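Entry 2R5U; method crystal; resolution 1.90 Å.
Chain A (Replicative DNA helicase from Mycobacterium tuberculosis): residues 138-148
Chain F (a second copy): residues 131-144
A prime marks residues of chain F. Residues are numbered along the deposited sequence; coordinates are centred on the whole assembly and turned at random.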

# COMPACT_ATOMS: atom_id res chain seq x y z
N ALA A 138 26.72 1.04 -11.65
CA ALA A 138 26.51 2.30 -12.34
C ALA A 138 26.50 2.11 -13.87
O ALA A 138 25.66 2.67 -14.56
CB ALA A 138 27.57 3.30 -11.95
N GLY A 139 27.42 1.30 -14.37
CA GLY A 139 27.53 1.01 -15.81
C GLY A 139 26.29 0.33 -16.34
O GLY A 139 25.77 0.69 -17.40
N THR A 140 25.79 -0.66 -15.60
CA THR A 140 24.55 -1.34 -15.98
C THR A 140 23.34 -0.40 -15.88
O THR A 140 22.42 -0.50 -16.69
CB THR A 140 24.27 -2.60 -15.17
OG1 THR A 140 23.84 -2.22 -13.87
CG2 THR A 140 25.49 -3.47 -15.06
N ARG A 141 23.35 0.49 -14.88
CA ARG A 141 22.30 1.52 -14.76
C ARG A 141 22.31 2.52 -15.94
O ARG A 141 21.24 2.92 -16.44
CB ARG A 141 22.45 2.28 -13.43
CG ARG A 141 21.38 3.31 -13.17
CD ARG A 141 20.08 2.63 -12.79
NE ARG A 141 18.91 3.52 -12.82
CZ ARG A 141 18.18 3.77 -13.91
NH1 ARG A 141 17.14 4.58 -13.82
NH2 ARG A 141 18.50 3.24 -15.08
N VAL A 142 23.51 2.95 -16.34
CA VAL A 142 23.67 3.78 -17.55
C VAL A 142 23.07 3.07 -18.79
O VAL A 142 22.28 3.67 -19.52
CB VAL A 142 25.16 4.20 -17.77
CG1 VAL A 142 25.39 4.83 -19.14
CG2 VAL A 142 25.62 5.16 -16.65
N VAL A 143 23.43 1.80 -19.00
CA VAL A 143 22.81 0.98 -20.06
C VAL A 143 21.28 1.04 -20.00
O VAL A 143 20.63 1.24 -21.03
CB VAL A 143 23.30 -0.50 -20.05
CG1 VAL A 143 22.42 -1.40 -20.95
CG2 VAL A 143 24.77 -0.60 -20.44
N GLN A 144 20.72 0.88 -18.80
CA GLN A 144 19.26 0.91 -18.53
C GLN A 144 18.65 2.27 -18.91
O GLN A 144 17.52 2.35 -19.44
CB GLN A 144 19.03 0.63 -17.04
CG GLN A 144 17.78 -0.12 -16.65
CD GLN A 144 17.97 -0.85 -15.31
OE1 GLN A 144 18.25 -0.23 -14.27
NE2 GLN A 144 17.84 -2.18 -15.33
N TYR A 145 19.38 3.34 -18.62
CA TYR A 145 19.02 4.68 -19.07
C TYR A 145 18.95 4.79 -20.62
O TYR A 145 18.02 5.38 -21.17
CB TYR A 145 20.01 5.70 -18.50
CG TYR A 145 19.62 6.29 -17.15
CD1 TYR A 145 20.57 6.45 -16.13
CD2 TYR A 145 18.31 6.72 -16.91
CE1 TYR A 145 20.21 7.02 -14.89
CE2 TYR A 145 17.94 7.28 -15.69
CZ TYR A 145 18.88 7.42 -14.68
OH TYR A 145 18.49 7.98 -13.47
N GLY A 146 19.93 4.21 -21.30
CA GLY A 146 19.99 4.24 -22.77
C GLY A 146 18.78 3.54 -23.37
O GLY A 146 18.11 4.10 -24.25
N TYR A 147 18.50 2.34 -22.88
CA TYR A 147 17.38 1.54 -23.39
C TYR A 147 16.01 2.07 -22.99
O TYR A 147 15.05 1.86 -23.72
CB TYR A 147 17.50 0.07 -22.99
CG TYR A 147 18.55 -0.71 -23.76
CD1 TYR A 147 19.51 -1.45 -23.09
CD2 TYR A 147 18.56 -0.71 -25.16
CE1 TYR A 147 20.48 -2.17 -23.79
CE2 TYR A 147 19.52 -1.43 -25.87
CZ TYR A 147 20.48 -2.16 -25.18
OH TYR A 147 21.44 -2.87 -25.86
N ALA A 148 15.91 2.77 -21.86
CA ALA A 148 14.58 3.08 -21.32
C ALA A 148 14.29 4.54 -20.96
O ALA A 148 13.16 4.87 -20.61
CB ALA A 148 14.24 2.16 -20.14
N LEU F 131 22.36 9.67 -29.10
CA LEU F 131 22.84 9.90 -27.75
C LEU F 131 22.53 8.74 -26.81
O LEU F 131 23.40 8.30 -26.04
CB LEU F 131 22.25 11.19 -27.19
CG LEU F 131 22.98 12.46 -27.59
CD1 LEU F 131 22.11 13.65 -27.19
CD2 LEU F 131 24.39 12.55 -26.95
N LEU F 132 21.28 8.27 -26.87
CA LEU F 132 20.80 7.14 -26.12
C LEU F 132 21.60 5.91 -26.48
O LEU F 132 21.98 5.14 -25.59
CB LEU F 132 19.29 6.92 -26.33
CG LEU F 132 18.36 7.99 -25.73
CD1 LEU F 132 16.91 7.77 -26.15
CD2 LEU F 132 18.46 8.01 -24.21
N ARG F 133 21.89 5.73 -27.77
CA ARG F 133 22.73 4.60 -28.20
C ARG F 133 24.15 4.71 -27.64
O ARG F 133 24.73 3.70 -27.25
CB ARG F 133 22.79 4.45 -29.73
CG ARG F 133 21.63 3.68 -30.32
CD ARG F 133 21.98 3.08 -31.71
NE ARG F 133 22.61 4.05 -32.58
CZ ARG F 133 22.01 5.11 -33.14
NH1 ARG F 133 20.72 5.35 -32.90
NH2 ARG F 133 22.72 5.93 -33.91
N ARG F 134 24.68 5.94 -27.59
CA ARG F 134 26.02 6.18 -27.04
C ARG F 134 26.07 5.83 -25.55
O ARG F 134 27.11 5.38 -25.08
CB ARG F 134 26.47 7.63 -27.20
CG ARG F 134 26.91 8.01 -28.59
CD ARG F 134 27.15 9.52 -28.66
NE ARG F 134 26.82 10.02 -29.98
CZ ARG F 134 27.59 9.86 -31.05
NH1 ARG F 134 28.75 9.23 -30.95
NH2 ARG F 134 27.19 10.33 -32.23
N LEU F 135 24.96 6.04 -24.83
CA LEU F 135 24.85 5.63 -23.42
C LEU F 135 24.94 4.13 -23.25
O LEU F 135 25.60 3.65 -22.33
CB LEU F 135 23.56 6.14 -22.76
CG LEU F 135 23.54 7.59 -22.29
CD1 LEU F 135 22.14 7.93 -21.77
CD2 LEU F 135 24.59 7.87 -21.21
N VAL F 136 24.24 3.39 -24.10
CA VAL F 136 24.29 1.94 -24.08
C VAL F 136 25.72 1.43 -24.31
O VAL F 136 26.19 0.54 -23.58
CB VAL F 136 23.32 1.31 -25.10
CG1 VAL F 136 23.48 -0.20 -25.16
CG2 VAL F 136 21.88 1.68 -24.75
N GLU F 137 26.40 2.01 -25.29
CA GLU F 137 27.77 1.62 -25.62
C GLU F 137 28.73 2.03 -24.50
O GLU F 137 29.59 1.23 -24.11
CB GLU F 137 28.22 2.25 -26.95
N ALA F 138 28.58 3.25 -23.98
CA ALA F 138 29.42 3.74 -22.89
C ALA F 138 29.21 2.93 -21.59
O ALA F 138 30.18 2.50 -20.97
CB ALA F 138 29.18 5.22 -22.64
N GLY F 139 27.95 2.71 -21.23
CA GLY F 139 27.56 1.93 -20.05
C GLY F 139 28.16 0.54 -20.13
O GLY F 139 28.75 0.05 -19.17
N THR F 140 27.99 -0.10 -21.29
CA THR F 140 28.56 -1.42 -21.57
C THR F 140 30.10 -1.46 -21.40
O THR F 140 30.65 -2.43 -20.83
CB THR F 140 28.15 -1.91 -22.97
OG1 THR F 140 26.73 -2.03 -23.03
CG2 THR F 140 28.79 -3.26 -23.29
N ARG F 141 30.77 -0.42 -21.88
CA ARG F 141 32.22 -0.30 -21.71
C ARG F 141 32.64 -0.20 -20.24
O ARG F 141 33.61 -0.86 -19.81
CB ARG F 141 32.76 0.90 -22.50
N VAL F 142 31.91 0.61 -19.47
CA VAL F 142 32.15 0.82 -18.04
C VAL F 142 32.04 -0.50 -17.26
O VAL F 142 32.89 -0.79 -16.41
CB VAL F 142 31.14 1.85 -17.46
CG1 VAL F 142 31.17 1.89 -15.92
CG2 VAL F 142 31.40 3.23 -18.05
N VAL F 143 31.02 -1.29 -17.56
CA VAL F 143 30.82 -2.61 -16.98
C VAL F 143 32.05 -3.49 -17.23
O VAL F 143 32.50 -4.22 -16.33
CB VAL F 143 29.55 -3.30 -17.52
CG1 VAL F 143 29.49 -4.77 -17.10
CG2 VAL F 143 28.32 -2.58 -17.05
N GLN F 144 32.59 -3.42 -18.46
CA GLN F 144 33.78 -4.19 -18.83
C GLN F 144 35.02 -3.75 -18.07
O GLN F 144 35.84 -4.58 -17.69
CB GLN F 144 34.05 -4.11 -20.35
CG GLN F 144 33.08 -4.95 -21.18
CD GLN F 144 33.40 -4.91 -22.68
OE1 GLN F 144 33.79 -3.86 -23.24
NE2 GLN F 144 33.24 -6.05 -23.34

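Both stretches are helical throughout, and they pack nearly antiparallel, with an angle of 165° between their N-to-C directions and a closest axial approach of 7.4 Å. That separation is short for two helices, and the backbone register shows where it is achieved. The CA atoms of Gly139 and Gly139′ lie 4.3 Å apart, those of Val143 and Val136′ 4.4 Å, and those of Gly146 and Leu132′ 4.5 Å. Glycine takes part in two of these three pairs. No hydrogen bond crosses the contact; the backbone amides are largely spent on i to i+4 bonds within each helix, such as Val143 N to Gly139 O at 3.0 Å, so the helices meet through van der Waals packing.

At the Gly139 pair, the carbonyl Gly139 O sits 3.4 Å from Gly139′ CA. Glycine suits this place because a CB on either residue would point toward the partner helix. An ideal CB on Gly139 would fall 2.9 Å from Val143′ CG2, and one on Gly139′ would fall 2.8 Å from Val143 N; both are clashes. Gly146 repeats the theme further along: its CA lies 3.6 Å from Leu132′ O, and an ideal CB would come within 2.5 Å of Val136′ CG2.

Valines pack against the backbone that the glycines leave open. Val142 CG1 lies 3.7 Å from Gly139′ CA and 3.8 Å from Leu135′ CD2, joining a backbone contact to an apolar one. Across the interface, Val142′ CG1 likewise reaches Gly139 CA at 3.7 Å. Val143 CG2 approaches Thr140′ N at 3.4 Å, and its counterpart Val143′ CG2 approaches Thr140 N at 3.5 Å, an approximate exchange of roles between the two copies. Short, branched and apolar, valine fills such shallow space without needing a polar partner.

Thr140′ points its CA-to-CB bond away from chain A, and its hydroxyl is served by its own helix: OG1 donates to Val136′ O at 2.7 Å. A polar side chain is thus accommodated at the margin of an apolar contact.

Val136′, which has the largest area covered of any residue here, packs against both Gly146 and Tyr147. The CA-to-CB bond of Tyr147 points away, yet the end of its side chain comes nearer. Val136′ CG2 stands 3.9 Å from the Tyr147 ring centroid, only 4° off the ring normal, a CH-pi contact over the face. Val136′ CG1 meanwhile lies 3.6 Å from Tyr147 CZ. Tyrosine suits this exposed position by offering a broad apolar face to the valine.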